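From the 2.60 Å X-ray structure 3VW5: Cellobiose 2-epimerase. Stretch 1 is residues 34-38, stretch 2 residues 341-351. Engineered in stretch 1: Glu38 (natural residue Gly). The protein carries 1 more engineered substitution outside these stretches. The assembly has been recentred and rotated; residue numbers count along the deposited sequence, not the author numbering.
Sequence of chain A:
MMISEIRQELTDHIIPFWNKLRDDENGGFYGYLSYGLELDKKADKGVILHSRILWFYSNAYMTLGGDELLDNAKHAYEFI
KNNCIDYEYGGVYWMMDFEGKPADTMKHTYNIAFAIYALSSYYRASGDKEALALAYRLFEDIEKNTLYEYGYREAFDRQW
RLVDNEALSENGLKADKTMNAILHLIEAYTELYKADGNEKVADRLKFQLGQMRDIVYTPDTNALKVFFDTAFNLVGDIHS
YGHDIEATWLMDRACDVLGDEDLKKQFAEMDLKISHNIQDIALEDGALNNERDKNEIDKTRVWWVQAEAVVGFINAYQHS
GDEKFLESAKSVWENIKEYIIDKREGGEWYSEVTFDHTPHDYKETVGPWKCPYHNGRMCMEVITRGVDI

Stretch 1 (34-38) SYGLE
Stretch 2 341-351: IDKREGGEWYS

A single arginine can serve a backbone carbonyl, an aromatic face and a carboxylate at once, and in cellobiose 2-epimerase Arg344 does so, taking the carbonyl and the ring from Tyr35, about three hundred residues away in sequence, and the carboxylate from neighbouring Asp342. Its guanidinium lies over the face of the Tyr35 ring, with CZ of Arg344 4.7 Å from the Tyr35 ring centroid and 13° off the ring normal, a cation-pi arrangement. The same group reaches the backbone of the same tyrosine: Arg344 NH2 donates to Tyr35 O at 2.8 Å, while Arg344 NH1 adds a weak hydrogen bond to Tyr35 O at 3.1 Å. The carbonyl lies near the guanidinium plane.

The principle is shared restraint. Arg344 has chi1 m, chi2 t and chi3 m, and Asp342 (chi1 t) also holds it from within its own stretch. Arg344 NE lies 3.0 Å from both Asp342 OD1 and Asp342 OD2, Arg344 NH2 forms a salt bridge to Asp342 OD2 at 3.0 Å, and backbone Arg344 N donates to Asp342 OD1 at 3.0 Å. Shared between carboxylate and carbonyl, NH2 links the two stretches.

The receiving loop has its own internal hydrogen bonds. A type I turn runs from Ser34 to Leu37, with phi/psi of -55/-45 at Tyr35 and -73/10 at Gly36, closed by Leu37 N to Ser34 O at 2.9 Å. Leu37 follows at 66/25. Ser34 N meets Glu38 O at 3.0 Å, and Ser34 OG (chi1 p) accepts from Glu38 N at 3.0 Å; Glu38, an engineered residue, makes no contact with the second stretch.

Leu37 (chi1 m, chi2 t) directs its CA-to-CB bond toward the second stretch and contributes the largest covered area. Its CG packs over a guanidinium face, 4.0 Å from Arg344 NH2, and its CD1 comes within 3.2 Å of Glu345 O. Phi/psi run -68/153 at Arg344, -85/142 at Glu345, -110/99 at Gly346 and -108/-176 at Gly347; a cis peptide joins Glu345 to Gly346, and Gly347 N returns to Arg344 O at 3.2 Å. A CB on Gly347 would fall 2.5 Å from Asp342 OD2 and clash.

The chains run in opposite directions, CA atoms 6.7 Å apart for Leu37 and Gly347, 7.9 Å for Tyr35 and Tyr350. Tyr35 (chi1 t, chi2 88°) and Tyr350 (chi1 m, chi2 -79°) both start sideways yet converge at their ends. Tyr35 CE1 is 3.6 Å from Tyr350 CE1; the rings are oblique, planes at 38°, centroids 5.9 Å apart. One water bridges the pair, 2.9 Å from Tyr35 OH and 2.6 Å from Tyr350 OH.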

# COMPACT_ATOMS: atom_id res chain seq x y z
N SER A 34 7.17 10.33 16.58
CA SER A 34 8.50 9.72 16.69
C SER A 34 8.50 8.31 17.31
O SER A 34 7.50 7.87 17.91
CB SER A 34 9.43 10.62 17.51
OG SER A 34 9.19 10.48 18.91
N TYR A 35 9.63 7.62 17.17
CA TYR A 35 9.84 6.32 17.80
C TYR A 35 9.60 6.39 19.31
O TYR A 35 8.94 5.52 19.88
CB TYR A 35 11.25 5.81 17.52
CG TYR A 35 11.63 4.63 18.39
CD1 TYR A 35 11.35 3.32 17.97
CD2 TYR A 35 12.27 4.81 19.61
CE1 TYR A 35 11.69 2.23 18.74
CE2 TYR A 35 12.61 3.72 20.40
CZ TYR A 35 12.32 2.42 19.96
OH TYR A 35 12.66 1.33 20.74
N GLY A 36 10.16 7.43 19.94
CA GLY A 36 9.96 7.68 21.36
C GLY A 36 8.57 8.19 21.73
O GLY A 36 8.32 8.61 22.87
N LEU A 37 7.66 8.16 20.76
CA LEU A 37 6.26 8.52 20.96
C LEU A 37 6.03 10.00 21.29
O LEU A 37 5.03 10.35 21.90
CB LEU A 37 5.58 7.60 21.98
CG LEU A 37 5.63 6.10 21.66
CD1 LEU A 37 4.87 5.29 22.69
CD2 LEU A 37 5.09 5.81 20.26
N GLU A 38 6.97 10.84 20.87
CA GLU A 38 6.82 12.30 20.93
C GLU A 38 6.12 12.79 19.65
O GLU A 38 6.58 12.53 18.53
CB GLU A 38 8.19 12.97 21.09
CG GLU A 38 8.30 13.95 22.26
CD GLU A 38 7.99 15.41 21.87
OE1 GLU A 38 6.78 15.80 21.83
OE2 GLU A 38 8.96 16.19 21.60
N ILE A 341 4.30 -5.57 17.38
CA ILE A 341 3.29 -4.77 18.06
C ILE A 341 3.86 -4.10 19.32
O ILE A 341 4.43 -4.76 20.17
CB ILE A 341 2.08 -5.65 18.44
CG1 ILE A 341 1.38 -6.15 17.18
CG2 ILE A 341 1.10 -4.89 19.30
CD1 ILE A 341 0.22 -7.06 17.47
N ASP A 342 3.69 -2.79 19.42
CA ASP A 342 4.16 -2.01 20.56
C ASP A 342 3.26 -2.22 21.79
O ASP A 342 2.04 -2.15 21.68
CB ASP A 342 4.15 -0.52 20.18
CG ASP A 342 5.16 0.31 20.96
OD1 ASP A 342 5.58 -0.11 22.07
OD2 ASP A 342 5.54 1.39 20.46
N LYS A 343 3.88 -2.46 22.94
CA LYS A 343 3.16 -2.60 24.21
C LYS A 343 3.26 -1.34 25.07
O LYS A 343 2.65 -1.25 26.14
CB LYS A 343 3.65 -3.82 25.00
CG LYS A 343 3.32 -5.18 24.36
CD LYS A 343 4.35 -5.59 23.29
CE LYS A 343 3.96 -6.92 22.65
NZ LYS A 343 4.81 -7.30 21.47
N ARG A 344 4.03 -0.37 24.61
CA ARG A 344 4.09 0.93 25.27
C ARG A 344 2.76 1.68 25.11
O ARG A 344 2.01 1.46 24.16
CB ARG A 344 5.23 1.78 24.69
CG ARG A 344 6.58 1.07 24.69
CD ARG A 344 7.69 1.93 24.07
NE ARG A 344 7.57 2.04 22.62
CZ ARG A 344 8.18 2.98 21.90
NH1 ARG A 344 8.95 3.88 22.50
NH2 ARG A 344 8.01 3.02 20.59
N GLU A 345 2.46 2.56 26.06
CA GLU A 345 1.41 3.53 25.86
C GLU A 345 2.00 4.72 25.13
O GLU A 345 3.16 5.07 25.35
CB GLU A 345 0.89 4.03 27.21
CG GLU A 345 -0.10 3.12 27.89
CD GLU A 345 -0.40 3.62 29.30
OE1 GLU A 345 -0.52 4.86 29.47
OE2 GLU A 345 -0.48 2.77 30.22
N GLY A 346 1.25 5.31 24.21
CA GLY A 346 0.26 4.61 23.45
C GLY A 346 0.94 4.62 22.09
O GLY A 346 0.96 5.64 21.38
N GLY A 347 1.59 3.51 21.76
CA GLY A 347 2.14 3.32 20.44
C GLY A 347 1.30 2.29 19.71
O GLY A 347 0.28 1.84 20.26
N GLU A 348 1.71 1.92 18.50
CA GLU A 348 0.96 0.91 17.76
C GLU A 348 1.82 -0.26 17.28
O GLU A 348 1.91 -1.27 17.97
CB GLU A 348 0.08 1.51 16.65
CG GLU A 348 0.82 2.25 15.55
CD GLU A 348 0.76 1.52 14.21
OE1 GLU A 348 1.82 0.98 13.80
OE2 GLU A 348 -0.33 1.50 13.56
N TRP A 349 2.42 -0.13 16.10
CA TRP A 349 3.36 -1.13 15.62
C TRP A 349 4.72 -0.46 15.45
O TRP A 349 4.80 0.66 14.96
CB TRP A 349 2.93 -1.74 14.27
CG TRP A 349 1.72 -2.64 14.32
CD1 TRP A 349 0.69 -2.61 15.24
CD2 TRP A 349 1.42 -3.71 13.41
NE1 TRP A 349 -0.22 -3.60 14.95
CE2 TRP A 349 0.19 -4.29 13.84
CE3 TRP A 349 2.05 -4.24 12.28
CZ2 TRP A 349 -0.41 -5.36 13.16
CZ3 TRP A 349 1.46 -5.31 11.61
CH2 TRP A 349 0.24 -5.86 12.06
N TYR A 350 5.79 -1.14 15.85
CA TYR A 350 7.12 -0.68 15.50
C TYR A 350 7.32 -0.75 13.99
O TYR A 350 6.89 -1.71 13.34
CB TYR A 350 8.18 -1.54 16.17
CG TYR A 350 8.28 -1.37 17.66
CD1 TYR A 350 8.96 -0.28 18.21
CD2 TYR A 350 7.73 -2.31 18.52
CE1 TYR A 350 9.08 -0.13 19.58
CE2 TYR A 350 7.83 -2.17 19.89
CZ TYR A 350 8.51 -1.09 20.41
OH TYR A 350 8.63 -0.95 21.76
N SER A 351 7.99 0.26 13.46
CA SER A 351 8.38 0.31 12.05
C SER A 351 9.29 -0.86 11.61
O SER A 351 8.98 -1.58 10.66
CB SER A 351 9.07 1.64 11.77
OG SER A 351 9.21 1.86 10.39
O HOH W 1 10.60 0.48 22.53